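PDB 4OVD: peptidoglycan glycosyltransferase from Atopobium parvulum, which belongs to the penicillin-binding protein family, carrying a dimerisation domain of that family and a transpeptidase-type domain in a single chain. Local coordinates for residues Asp334-Thr337 with Ser338-Met342; Met467-Thr470 with Val471-Gly475; Tyr180-Asp183 with Ile184-Thr188; Ile416-Ile419 with Gln420-Arg423; Asp398-Glu401 with Gly402-Gly406. All blocks are in the same frame, centred on the assembly; numbering follows the deposited sequence.

Contact 1: Asp334-Thr337 with Ser338-Met342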
loop_
_atom_site.group_PDB
_atom_site.type_symbol
_atom_site.label_atom_id
_atom_site.label_comp_id
_atom_site.label_asym_id
_atom_site.label_seq_id
_atom_site.Cartn_x
_atom_site.Cartn_y
_atom_site.Cartn_z
ATOM N N ASP A 334 -13.192 0.679 25.105
ATOM C CA ASP A 334 -12.519 1.656 25.981
ATOM C C ASP A 334 -13.008 1.621 27.412
ATOM O O ASP A 334 -13.847 0.782 27.764
ATOM C CB ASP A 334 -12.678 3.095 25.365
ATOM C CG ASP A 334 -14.171 3.518 25.176
ATOM O OD1 ASP A 334 -15.093 2.813 25.658
ATOM O OD2 ASP A 334 -14.426 4.559 24.523
ATOM N N TRP A 335 -12.576 2.598 28.205
ATOM C CA TRP A 335 -12.865 2.588 29.655
ATOM C C TRP A 335 -14.040 3.425 30.118
ATOM O O TRP A 335 -14.708 3.081 31.079
ATOM C CB TRP A 335 -11.573 2.992 30.433
ATOM C CG TRP A 335 -10.560 1.983 30.171
ATOM C CD1 TRP A 335 -10.504 0.713 30.708
ATOM C CD2 TRP A 335 -9.559 2.042 29.174
ATOM N NE1 TRP A 335 -9.502 -0.013 30.089
ATOM C CE2 TRP A 335 -8.902 0.784 29.154
ATOM C CE3 TRP A 335 -9.160 3.021 28.281
ATOM C CZ2 TRP A 335 -7.833 0.513 28.309
ATOM C CZ3 TRP A 335 -8.120 2.746 27.428
ATOM C CH2 TRP A 335 -7.459 1.500 27.451
ATOM N N ARG A 336 -14.339 4.468 29.368
ATOM C CA ARG A 336 -15.369 5.408 29.755
ATOM C C ARG A 336 -16.725 4.776 29.703
ATOM O O ARG A 336 -16.880 3.765 29.071
ATOM C CB ARG A 336 -15.300 6.674 28.863
ATOM C CG ARG A 336 -15.418 6.430 27.378
ATOM C CD ARG A 336 -14.999 7.654 26.550
ATOM N NE ARG A 336 -15.335 7.393 25.129
ATOM C CZ ARG A 336 -16.439 7.800 24.540
ATOM N NH1 ARG A 336 -17.294 8.548 25.213
ATOM N NH2 ARG A 336 -16.673 7.477 23.274
ATOM N N THR A 337 -17.647 5.345 30.466
ATOM C CA THR A 337 -19.020 4.916 30.517
ATOM C C THR A 337 -19.841 6.169 30.296
ATOM O O THR A 337 -21.046 6.171 30.442
ATOM C CB THR A 337 -19.417 4.206 31.858
ATOM O OG1 THR A 337 -19.016 4.995 32.987
ATOM C CG2 THR A 337 -18.787 2.789 31.970
ATOM N N SER A 338 -19.176 7.230 29.864
ATOM C CA SER A 338 -19.849 8.465 29.632
ATOM C C SER A 338 -19.157 9.094 28.450
ATOM O O SER A 338 -18.047 8.658 28.008
ATOM C CB SER A 338 -19.708 9.373 30.872
ATOM O OG SER A 338 -18.310 9.479 31.239
ATOM N N ALA A 339 -19.861 10.074 27.922
ATOM C CA ALA A 339 -19.411 10.871 26.816
ATOM C C ALA A 339 -18.088 11.562 27.214
ATOM O O ALA A 339 -17.861 11.870 28.363
ATOM C CB ALA A 339 -20.469 11.917 26.499
HETATM N N MSE A 340 -17.216 11.792 26.261
HETATM C CA MSE A 340 -15.992 12.435 26.550
HETATM C C MSE A 340 -15.885 13.533 25.523
HETATM O O MSE A 340 -16.279 13.382 24.369
HETATM C CB MSE A 340 -14.861 11.391 26.426
HETATM C CG MSE A 340 -13.450 11.956 26.526
HETATM SE SE MSE A 340 -12.063 10.585 26.144
HETATM C CE MSE A 340 -10.559 11.878 25.967
ATOM N N ASP A 341 -15.351 14.657 25.964
ATOM C CA ASP A 341 -15.070 15.775 25.079
ATOM C C ASP A 341 -13.773 15.407 24.407
ATOM O O ASP A 341 -12.775 15.167 25.093
ATOM C CB ASP A 341 -14.924 17.013 25.962
ATOM C CG ASP A 341 -16.256 17.429 26.519
ATOM O OD1 ASP A 341 -17.205 17.495 25.687
ATOM O OD2 ASP A 341 -16.365 17.639 27.748
HETATM N N MSE A 342 -13.764 15.285 23.098
HETATM C CA MSE A 342 -12.548 14.887 22.392
HETATM C C MSE A 342 -12.319 15.782 21.237
HETATM O O MSE A 342 -13.280 16.161 20.557
HETATM C CB MSE A 342 -12.719 13.482 21.727
HETATM C CG MSE A 342 -13.093 12.329 22.591
HETATM SE SE MSE A 342 -13.173 10.792 21.357
HETATM C CE MSE A 342 -13.989 9.513 22.623
#

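Contact 2: Met467-Thr470 with Val471-Gly475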
loop_
_atom_site.group_PDB
_atom_site.type_symbol
_atom_site.label_atom_id
_atom_site.label_comp_id
_atom_site.label_asym_id
_atom_site.label_seq_id
_atom_site.Cartn_x
_atom_site.Cartn_y
_atom_site.Cartn_z
HETATM N N MSE A 467 -1.563 15.588 13.296
HETATM C CA MSE A 467 -2.340 14.647 14.055
HETATM C C MSE A 467 -1.747 13.260 13.989
HETATM O O MSE A 467 -1.733 12.575 14.979
HETATM C CB MSE A 467 -3.813 14.566 13.705
HETATM C CG MSE A 467 -4.455 15.901 13.920
HETATM SE SE MSE A 467 -6.381 15.887 13.566
HETATM C CE MSE A 467 -6.378 15.887 11.593
HETATM N N MSE A 468 -1.183 12.868 12.852
HETATM C CA MSE A 468 -0.585 11.538 12.718
HETATM C C MSE A 468 0.651 11.464 13.562
HETATM O O MSE A 468 1.044 10.390 13.972
HETATM C CB MSE A 468 -0.268 11.260 11.289
HETATM C CG MSE A 468 -1.599 11.040 10.589
HETATM SE SE MSE A 468 -1.139 10.993 8.665
HETATM C CE MSE A 468 -0.096 9.348 8.548
ATOM N N THR A 469 1.293 12.604 13.820
ATOM C CA THR A 469 2.434 12.633 14.702
ATOM C C THR A 469 1.988 12.373 16.164
ATOM O O THR A 469 2.692 11.676 16.894
ATOM C CB THR A 469 3.170 13.974 14.575
ATOM O OG1 THR A 469 3.559 14.079 13.205
ATOM C CG2 THR A 469 4.418 14.055 15.491
ATOM N N THR A 470 0.826 12.901 16.559
ATOM C CA THR A 470 0.248 12.701 17.898
ATOM C C THR A 470 -0.055 11.245 18.081
ATOM O O THR A 470 0.154 10.718 19.160
ATOM C CB THR A 470 -1.059 13.497 18.041
ATOM O OG1 THR A 470 -0.734 14.885 18.066
ATOM C CG2 THR A 470 -1.770 13.226 19.319
ATOM N N VAL A 471 -0.488 10.585 17.026
ATOM C CA VAL A 471 -0.804 9.150 17.093
ATOM C C VAL A 471 0.419 8.361 17.551
ATOM O O VAL A 471 0.314 7.427 18.319
ATOM C CB VAL A 471 -1.290 8.555 15.740
ATOM C CG1 VAL A 471 -1.406 6.998 15.794
ATOM C CG2 VAL A 471 -2.677 9.146 15.394
ATOM N N VAL A 472 1.564 8.722 17.022
ATOM C CA VAL A 472 2.771 8.001 17.264
ATOM C C VAL A 472 3.422 8.479 18.540
ATOM O O VAL A 472 4.046 7.714 19.231
ATOM C CB VAL A 472 3.728 8.111 16.066
ATOM C CG1 VAL A 472 5.053 7.510 16.385
ATOM C CG2 VAL A 472 3.173 7.347 14.882
ATOM N N LYS A 473 3.343 9.760 18.818
ATOM C CA LYS A 473 3.959 10.227 20.039
ATOM C C LYS A 473 3.160 9.955 21.280
ATOM O O LYS A 473 3.733 9.676 22.379
ATOM C CB LYS A 473 4.234 11.739 19.947
ATOM C CG LYS A 473 5.502 12.074 19.150
ATOM C CD LYS A 473 5.866 13.549 19.324
ATOM C CE LYS A 473 7.264 13.882 18.787
ATOM N NZ LYS A 473 7.476 13.552 17.342
ATOM N N GLU A 474 1.843 10.106 21.154
ATOM C CA GLU A 474 0.974 10.033 22.291
ATOM C C GLU A 474 -0.112 9.046 22.230
ATOM O O GLU A 474 -0.877 8.988 23.170
ATOM C CB GLU A 474 0.318 11.442 22.466
ATOM C CG GLU A 474 1.408 12.487 22.680
ATOM C CD GLU A 474 0.998 13.945 22.682
ATOM O OE1 GLU A 474 -0.160 14.368 22.317
ATOM O OE2 GLU A 474 1.945 14.686 23.045
ATOM N N GLY A 475 -0.202 8.251 21.161
ATOM C CA GLY A 475 -1.302 7.325 21.057
ATOM C C GLY A 475 -0.959 5.902 20.742
ATOM O O GLY A 475 0.074 5.383 21.150
#

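Contact 3: Tyr180-Asp183 with Ile184-Thr188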
loop_
_atom_site.group_PDB
_atom_site.type_symbol
_atom_site.label_atom_id
_atom_site.label_comp_id
_atom_site.label_asym_id
_atom_site.label_seq_id
_atom_site.Cartn_x
_atom_site.Cartn_y
_atom_site.Cartn_z
ATOM N N TYR A 180 3.847 -7.813 -16.803
ATOM C CA TYR A 180 3.304 -6.446 -16.980
ATOM C C TYR A 180 4.008 -5.704 -18.129
ATOM O O TYR A 180 3.349 -5.069 -18.958
ATOM C CB TYR A 180 3.382 -5.632 -15.683
ATOM C CG TYR A 180 2.555 -4.410 -15.719
ATOM C CD1 TYR A 180 1.236 -4.495 -15.412
ATOM C CD2 TYR A 180 3.063 -3.196 -16.117
ATOM C CE1 TYR A 180 0.404 -3.434 -15.470
ATOM C CE2 TYR A 180 2.230 -2.098 -16.207
ATOM C CZ TYR A 180 0.904 -2.244 -15.854
ATOM O OH TYR A 180 -0.009 -1.273 -15.878
ATOM N N TYR A 181 5.308 -5.837 -18.206
ATOM C CA TYR A 181 6.087 -5.174 -19.240
ATOM C C TYR A 181 6.640 -6.180 -20.280
ATOM O O TYR A 181 7.725 -5.985 -20.872
ATOM C CB TYR A 181 7.257 -4.399 -18.609
ATOM C CG TYR A 181 6.822 -3.182 -17.785
ATOM C CD1 TYR A 181 6.299 -2.058 -18.421
ATOM C CD2 TYR A 181 6.930 -3.162 -16.385
ATOM C CE1 TYR A 181 5.929 -0.934 -17.697
ATOM C CE2 TYR A 181 6.578 -2.029 -15.649
ATOM C CZ TYR A 181 6.047 -0.926 -16.319
ATOM O OH TYR A 181 5.698 0.231 -15.658
ATOM N N ASN A 182 5.870 -7.225 -20.557
ATOM C CA ASN A 182 6.396 -8.262 -21.433
ATOM C C ASN A 182 6.614 -7.755 -22.841
ATOM O O ASN A 182 7.597 -8.120 -23.447
ATOM C CB ASN A 182 5.441 -9.448 -21.490
ATOM C CG ASN A 182 6.001 -10.577 -22.295
ATOM O OD1 ASN A 182 6.941 -11.225 -21.871
ATOM N ND2 ASN A 182 5.384 -10.855 -23.451
ATOM N N ASP A 183 5.717 -6.914 -23.356
ATOM C CA ASP A 183 5.860 -6.448 -24.754
ATOM C C ASP A 183 7.061 -5.561 -24.936
ATOM O O ASP A 183 7.629 -5.516 -26.021
ATOM C CB ASP A 183 4.586 -5.863 -25.361
ATOM C CG ASP A 183 3.994 -4.754 -24.546
ATOM O OD1 ASP A 183 4.668 -4.236 -23.619
ATOM O OD2 ASP A 183 2.827 -4.404 -24.833
ATOM N N ILE A 184 7.500 -4.877 -23.887
ATOM C CA ILE A 184 8.717 -4.142 -24.065
ATOM C C ILE A 184 9.912 -4.993 -23.663
ATOM O O ILE A 184 10.965 -4.885 -24.256
ATOM C CB ILE A 184 8.659 -2.678 -23.534
ATOM C CG1 ILE A 184 8.626 -2.593 -22.030
ATOM C CG2 ILE A 184 7.479 -1.937 -24.161
ATOM C CD1 ILE A 184 9.983 -2.829 -21.453
ATOM N N LEU A 185 9.775 -5.901 -22.710
ATOM C CA LEU A 185 10.938 -6.763 -22.291
ATOM C C LEU A 185 11.270 -7.869 -23.329
ATOM O O LEU A 185 12.430 -8.331 -23.462
ATOM C CB LEU A 185 10.591 -7.460 -20.991
ATOM C CG LEU A 185 10.626 -6.577 -19.771
ATOM C CD1 LEU A 185 9.996 -7.180 -18.541
ATOM C CD2 LEU A 185 12.100 -6.268 -19.513
ATOM N N ALA A 186 10.239 -8.362 -23.997
ATOM C CA ALA A 186 10.402 -9.436 -25.018
ATOM C C ALA A 186 10.928 -8.803 -26.281
ATOM O O ALA A 186 10.491 -7.736 -26.717
ATOM C CB ALA A 186 9.063 -10.095 -25.323
ATOM N N GLY A 187 11.870 -9.429 -26.918
ATOM C CA GLY A 187 12.304 -8.788 -28.119
ATOM C C GLY A 187 11.527 -9.490 -29.156
ATOM O O GLY A 187 10.486 -10.063 -28.867
ATOM N N THR A 188 12.121 -9.536 -30.331
ATOM C CA THR A 188 11.566 -10.200 -31.466
ATOM C C THR A 188 12.631 -11.118 -31.991
ATOM O O THR A 188 13.741 -10.668 -32.319
ATOM C CB THR A 188 11.255 -9.179 -32.568
ATOM O OG1 THR A 188 10.394 -8.162 -32.031
ATOM C CG2 THR A 188 10.609 -9.874 -33.754
#

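Contact 4: Ile416-Ile419 with Gln420-Arg423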
loop_
_atom_site.group_PDB
_atom_site.type_symbol
_atom_site.label_atom_id
_atom_site.label_comp_id
_atom_site.label_asym_id
_atom_site.label_seq_id
_atom_site.Cartn_x
_atom_site.Cartn_y
_atom_site.Cartn_z
ATOM N N ILE A 416 -11.214 -2.658 -0.082
ATOM C CA ILE A 416 -10.251 -2.178 -1.037
ATOM C C ILE A 416 -8.890 -2.769 -0.779
ATOM O O ILE A 416 -8.616 -3.231 0.311
ATOM C CB ILE A 416 -10.142 -0.639 -0.934
ATOM C CG1 ILE A 416 -9.701 -0.238 0.466
ATOM C CG2 ILE A 416 -11.447 -0.012 -1.397
ATOM C CD1 ILE A 416 -9.702 1.263 0.803
ATOM N N PRO A 417 -8.030 -2.742 -1.782
ATOM C CA PRO A 417 -6.687 -3.200 -1.569
ATOM C C PRO A 417 -5.991 -2.115 -0.809
ATOM O O PRO A 417 -6.292 -0.925 -1.036
ATOM C CB PRO A 417 -6.111 -3.284 -3.001
ATOM C CG PRO A 417 -6.919 -2.344 -3.789
ATOM C CD PRO A 417 -8.276 -2.350 -3.184
ATOM N N PHE A 418 -5.015 -2.485 0.010
ATOM C CA PHE A 418 -4.302 -1.520 0.809
ATOM C C PHE A 418 -3.487 -0.520 -0.026
ATOM O O PHE A 418 -3.233 0.591 0.423
ATOM C CB PHE A 418 -3.482 -2.151 1.905
ATOM C CG PHE A 418 -4.306 -2.549 3.118
ATOM C CD1 PHE A 418 -4.803 -1.598 3.980
ATOM C CD2 PHE A 418 -4.560 -3.871 3.377
ATOM C CE1 PHE A 418 -5.590 -1.950 5.072
ATOM C CE2 PHE A 418 -5.394 -4.226 4.418
ATOM C CZ PHE A 418 -5.892 -3.288 5.276
ATOM N N ILE A 419 -3.150 -0.887 -1.263
ATOM C CA ILE A 419 -2.425 0.021 -2.135
ATOM C C ILE A 419 -3.226 1.333 -2.365
ATOM O O ILE A 419 -2.639 2.430 -2.543
ATOM C CB ILE A 419 -2.012 -0.648 -3.466
ATOM C CG1 ILE A 419 -0.922 0.192 -4.183
ATOM C CG2 ILE A 419 -3.223 -0.878 -4.333
ATOM C CD1 ILE A 419 0.425 0.300 -3.432
ATOM N N GLN A 420 -4.542 1.263 -2.222
ATOM C CA GLN A 420 -5.358 2.454 -2.341
ATOM C C GLN A 420 -5.206 3.348 -1.110
ATOM O O GLN A 420 -5.228 4.592 -1.190
ATOM C CB GLN A 420 -6.823 2.069 -2.508
ATOM C CG GLN A 420 -7.148 1.615 -3.917
ATOM C CD GLN A 420 -8.615 1.370 -4.134
ATOM O OE1 GLN A 420 -9.501 1.872 -3.373
ATOM N NE2 GLN A 420 -8.911 0.630 -5.196
ATOM N N VAL A 421 -5.034 2.708 0.034
ATOM C CA VAL A 421 -4.849 3.438 1.278
ATOM C C VAL A 421 -3.503 4.101 1.234
ATOM O O VAL A 421 -3.365 5.285 1.577
ATOM C CB VAL A 421 -4.945 2.529 2.501
ATOM C CG1 VAL A 421 -4.696 3.331 3.758
ATOM C CG2 VAL A 421 -6.329 1.865 2.538
ATOM N N ILE A 422 -2.499 3.338 0.826
ATOM C CA ILE A 422 -1.162 3.846 0.719
ATOM C C ILE A 422 -1.158 5.034 -0.205
ATOM O O ILE A 422 -0.621 6.084 0.115
ATOM C CB ILE A 422 -0.231 2.730 0.209
ATOM C CG1 ILE A 422 -0.114 1.612 1.272
ATOM C CG2 ILE A 422 1.110 3.280 -0.140
ATOM C CD1 ILE A 422 0.648 0.424 0.805
ATOM N N ARG A 423 -1.816 4.901 -1.332
ATOM C CA ARG A 423 -1.832 5.973 -2.288
ATOM C C ARG A 423 -2.483 7.215 -1.659
ATOM O O ARG A 423 -2.011 8.339 -1.824
ATOM C CB ARG A 423 -2.535 5.559 -3.558
ATOM C CG ARG A 423 -2.535 6.655 -4.589
ATOM C CD ARG A 423 -3.344 6.314 -5.814
ATOM N NE ARG A 423 -3.237 7.434 -6.755
ATOM C CZ ARG A 423 -4.166 7.762 -7.641
ATOM N NH1 ARG A 423 -5.337 7.116 -7.690
ATOM N NH2 ARG A 423 -3.951 8.787 -8.446
#

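Contact 5: Asp398-Glu401 with Gly402-Gly406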
loop_
_atom_site.group_PDB
_atom_site.type_symbol
_atom_site.label_atom_id
_atom_site.label_comp_id
_atom_site.label_asym_id
_atom_site.label_seq_id
_atom_site.Cartn_x
_atom_site.Cartn_y
_atom_site.Cartn_z
ATOM N N ASP A 398 -24.999 7.569 -4.697
ATOM C CA ASP A 398 -26.402 7.200 -4.934
ATOM C C ASP A 398 -26.750 5.812 -4.422
ATOM O O ASP A 398 -27.905 5.479 -4.359
ATOM C CB ASP A 398 -26.854 7.393 -6.404
ATOM C CG ASP A 398 -26.160 6.449 -7.365
ATOM O OD1 ASP A 398 -25.020 6.042 -7.073
ATOM O OD2 ASP A 398 -26.745 6.126 -8.428
ATOM N N GLN A 399 -25.764 5.004 -4.048
ATOM C CA GLN A 399 -26.056 3.686 -3.497
ATOM C C GLN A 399 -25.998 3.721 -1.955
ATOM O O GLN A 399 -26.280 2.717 -1.299
ATOM C CB GLN A 399 -25.041 2.655 -3.989
ATOM C CG GLN A 399 -24.929 2.403 -5.479
ATOM C CD GLN A 399 -23.774 1.411 -5.778
ATOM O OE1 GLN A 399 -22.600 1.737 -5.614
ATOM N NE2 GLN A 399 -24.114 0.211 -6.257
ATOM N N TYR A 400 -25.656 4.861 -1.355
ATOM C CA TYR A 400 -25.565 4.909 0.102
ATOM C C TYR A 400 -26.919 4.661 0.704
ATOM O O TYR A 400 -27.956 5.041 0.179
ATOM C CB TYR A 400 -25.056 6.268 0.641
ATOM C CG TYR A 400 -23.549 6.531 0.631
ATOM C CD1 TYR A 400 -22.739 6.059 -0.376
ATOM C CD2 TYR A 400 -22.975 7.410 1.559
ATOM C CE1 TYR A 400 -21.376 6.353 -0.424
ATOM C CE2 TYR A 400 -21.604 7.687 1.537
ATOM C CZ TYR A 400 -20.809 7.175 0.527
ATOM O OH TYR A 400 -19.475 7.498 0.447
ATOM N N GLU A 401 -26.895 4.030 1.845
ATOM C CA GLU A 401 -28.097 3.815 2.554
ATOM C C GLU A 401 -27.882 4.441 3.911
ATOM O O GLU A 401 -26.853 5.110 4.161
ATOM C CB GLU A 401 -28.448 2.334 2.560
ATOM C CG GLU A 401 -27.323 1.424 3.004
ATOM C CD GLU A 401 -27.656 -0.041 2.794
ATOM O OE1 GLU A 401 -28.572 -0.333 1.974
ATOM O OE2 GLU A 401 -26.972 -0.885 3.425
ATOM N N GLY A 402 -28.832 4.208 4.790
ATOM C CA GLY A 402 -28.806 4.782 6.111
ATOM C C GLY A 402 -27.489 4.849 6.824
ATOM O O GLY A 402 -27.082 5.929 7.204
ATOM N N PRO A 403 -26.823 3.691 7.019
ATOM C CA PRO A 403 -25.552 3.649 7.791
ATOM C C PRO A 403 -24.236 3.718 7.034
ATOM O O PRO A 403 -23.200 3.643 7.659
ATOM C CB PRO A 403 -25.598 2.247 8.454
ATOM C CG PRO A 403 -26.525 1.423 7.596
ATOM C CD PRO A 403 -27.351 2.343 6.726
ATOM N N THR A 404 -24.286 3.862 5.722
ATOM C CA THR A 404 -23.117 3.776 4.887
ATOM C C THR A 404 -22.019 4.787 5.207
ATOM O O THR A 404 -20.860 4.400 5.452
ATOM C CB THR A 404 -23.493 3.915 3.411
ATOM O OG1 THR A 404 -24.557 2.991 3.072
ATOM C CG2 THR A 404 -22.321 3.667 2.568
ATOM N N GLY A 405 -22.372 6.069 5.202
ATOM C CA GLY A 405 -21.398 7.096 5.459
ATOM C C GLY A 405 -20.762 6.925 6.829
ATOM O O GLY A 405 -19.569 6.914 6.979
ATOM N N GLY A 406 -21.582 6.780 7.846
ATOM C CA GLY A 406 -21.045 6.629 9.220
ATOM C C GLY A 406 -20.092 5.502 9.392
ATOM O O GLY A 406 -19.091 5.611 10.112
HETATM O O HOH W 1 -24.941 7.066 4.876
#

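Contact 1: Asp334-Thr337 with Ser338-Met342
Arg336 reaches over the bend of its own loop to meet Ser338, Met340 and Met342, a clear case of one side chain organising the loop that leads into a strand. Its CB starts 3.5 Å from Ser338 O, and CG and CD stay close to the same carbonyl. With chi1 at 57°, CG sits between the backbone N and the carbonyl carbon, which folds the otherwise extended chain back over the following residues. CD also meets CB of Met340 at 3.7 Å, that side chain crossing the arginine at about a right angle. NE forms a salt bridge with Asp334 OD2 at 3.0 Å, though the hydrogen bond in it is weakly directed. NH1 donates to Ser338 O at 2.9 Å in a bent bond (N-H...O 137°), and it also serves Ile319 O. NH2 is engaged by Asp332 and Pro320 O. Over one face, CE of the selenomethionine Met342 lies 3.2 Å above the guanidinium plane, toward the rim. Two carboxylates and three carbonyls thus fix the rotation of the group and probably favour its positive charge. The arrangement is that of a loop between strands 328-331 and 340-343, buttressed by an arginine; strand 340-343 pairs antiparallel with strand 316-319.

Contact 2: Met467-Thr470 with Val471-Gly475
Thr469 and Lys473 lie side by side and point the same way, and one residue further on Thr470 meets Glu474 in the same i to i+4 spacing. In the first pair, CG2 of Thr469 comes within 3.6 Å of Lys473 NZ. The lysine chain is extended until its last torsion, where a bend (chi4 57°) lets the ammonium end lie alongside the methyl. In the second pair, CG2 of Thr470 approaches OE1 of Glu474 at 3.6 Å. Both methyls stand anti to the backbone N, which leaves each hydroxyl beside that N and directed to the preceding turn: Thr469 OG1 bonds Leu465 O, while Thr470 OG1 pairs with Arg345 NH1 and, weakly, with Asp466 O.

Beneath these side chains runs the regular backbone of the helix. Val471 N donates to Met467 O at 3.1 Å, Lys473 N to Thr469 O at 2.8 Å and Glu474 N to Thr470 O at 2.7 Å; Thr469 O takes a second, weak bond from Val472 N.

Further out, the selenomethionine Met467 packs on Val344, Arg345 and Leu348 of helix 344-350. Met468, also a selenomethionine, and Val472 face the sheet strands 487-495 and 510-518. The chemistry is therefore divided by position: main-chain bonds carry the helix, threonine hydroxyls are spent on the preceding turn and on Arg345, and the charged ends of Lys473 and Glu474 meet only threonine methyls across this contact, a relation of proximity and not of ionic pairing.

Contact 3: Tyr180-Asp183 with Ile184-Thr188
Ile184 turns CG1 into the position between its backbone N and carbonyl carbon (chi1 71°), and this folds the branch back toward Tyr181. There CG1 lies 3.7 Å from Tyr181 O and 4.1 Å from Tyr181 CB. Leu185 comes to the same tyrosine by another torsion: CG stands anti to its carbonyl carbon (chi1 -75°), bringing CD1 to 3.9 Å from Tyr181 CB. The tyrosine ring itself leads away from this pair, and its OH bonds Asp385.

Tyr181 occupies the N-cap position of the short helix 182-185, and its carbonyl receives two donors. Leu185 N gives the stronger bond, at 2.8 Å and nearly along the C=O axis; Ile184 N adds a weak one. Asn182 O accepts Ala186 N at 2.7 Å, with the donor tilted from the carbonyl plane, and the alanine CB rests 3.1 Å from the same oxygen. Asn182 OD1 is taken by Arg59 NH1 and Gly173 N.

In chemical terms, a helix of a single turn rests on two strong main-chain bonds. Across the two segments the apolar contacts are few and lie close to the backbone, whereas the polar ends of Tyr181 and Asn182 tie the turn to the nearby Gly173 and to Arg59 and Asp385, far off in sequence.

Contact 4: Ile416-Ile419 with Gln420-Arg423
Gln420 and Ile416 cross at a slant, the glutamine amide laid against Ile416 and Pro417. OE1 faces Ile416 CG2 at 3.4 Å, while NE2 sits 3.7 Å from CD of Pro417. The chain runs extended beyond CG and lays the amide along both neighbours, where OE1 accepts from Gly379 N and NE2 donates to Thr391 O, leaving this buried group bonded at both ends.

Val421 is turned quite differently. Its CG2 meets Ile416 CD1 at 3.8 Å with the two side chains at about a right angle, yet the valine lies beside Phe418, pointing the same way, with CG2 standing 4.0 Å from CD1 of the ring. The same ring also meets those of Tyr291 and Tyr528, at shallow angles between the planes. Ile419 and Ile422 bring their CD1 methyls to 4.2 Å, and both touch Met251.

Backbone bonds run beneath these side chains. Gln420 N approaches Pro417 O, three residues back, from above its carbonyl plane, at 3.0 Å; Ile422 N then bonds Phe418 O at 2.9 Å and almost straight (N-H...O 169°). Arg423 N follows on Ile419 O. The segments belong to the N-terminal part of the central helix 418-429, packed on the five-stranded antiparallel sheet of the penicillin-binding transpeptidase fold.

Contact 5: Asp398-Glu401 with Gly402-Gly406
Tyr400 offers one face of its ring to the methyl of Thr404, a CH-pi contact in which CG2 stands 3.8 Å from the ring centroid and only 14° off the normal. The two side chains cross at about a right angle, and the methyl sits somewhat toward the CG side of the ring, 3.7 Å from CG itself. Gly405 N comes near the ring at CD2 too, from an oblique direction.

The threonine divides its work between two branches. CG2 lies anti to the backbone N, against the ring, while OG1 (chi1 -51°) stands beside that N and turns toward Glu401. Glu401 N donates to this hydroxyl at 2.8 Å in a nearly straight bond (N-H...O 173°). In return, Thr404 N reaches Glu401 O at 3.3 Å, from well above the carbonyl plane. The pair encloses Gly402 and Pro403 in a beta turn close to type I, and the reciprocal bonds fix Thr404 at the point where the helix starts. CG of Glu401 also presses on the hydroxyl, at 3.2 Å, before the extended chain carries its carboxylate away to a long, weak ion pair with Arg395.

A water molecule completes the junction, bridging Glu401 O and Gly405 N at 2.8 Å from each, and so supplies an acceptor for an N-H in the first turn. Beyond the contact, Tyr400 packs on Asp366, Phe369 and Ala370 of helix 366-375, so that the turn between the 3-10 segment ending at Gln399 and helix 404-408 is fastened to that earlier helix.

Four of the contacts belong to the transpeptidase-family region, whereas contact 3 lies in the dimerisation-family region, its centre about 59 Å from that of contact 1 and on the opposite side of the chain's centre. Contact 4 is the most central, about 5 Å from that centre, and its centre lies about 21 Å from those of both contacts 2 and 5. Contact 5 leads along the chain to contact 4 through successive helices. Helix 344-350 links contacts 1 and 2, receiving Met342 from one and Met467 from the other. A bound calcium ion lies near contacts 2, 4 and 1: about 8 Å from the Val471 side chain, 11 Å from that of Phe418 and 13 Å from that of Met342.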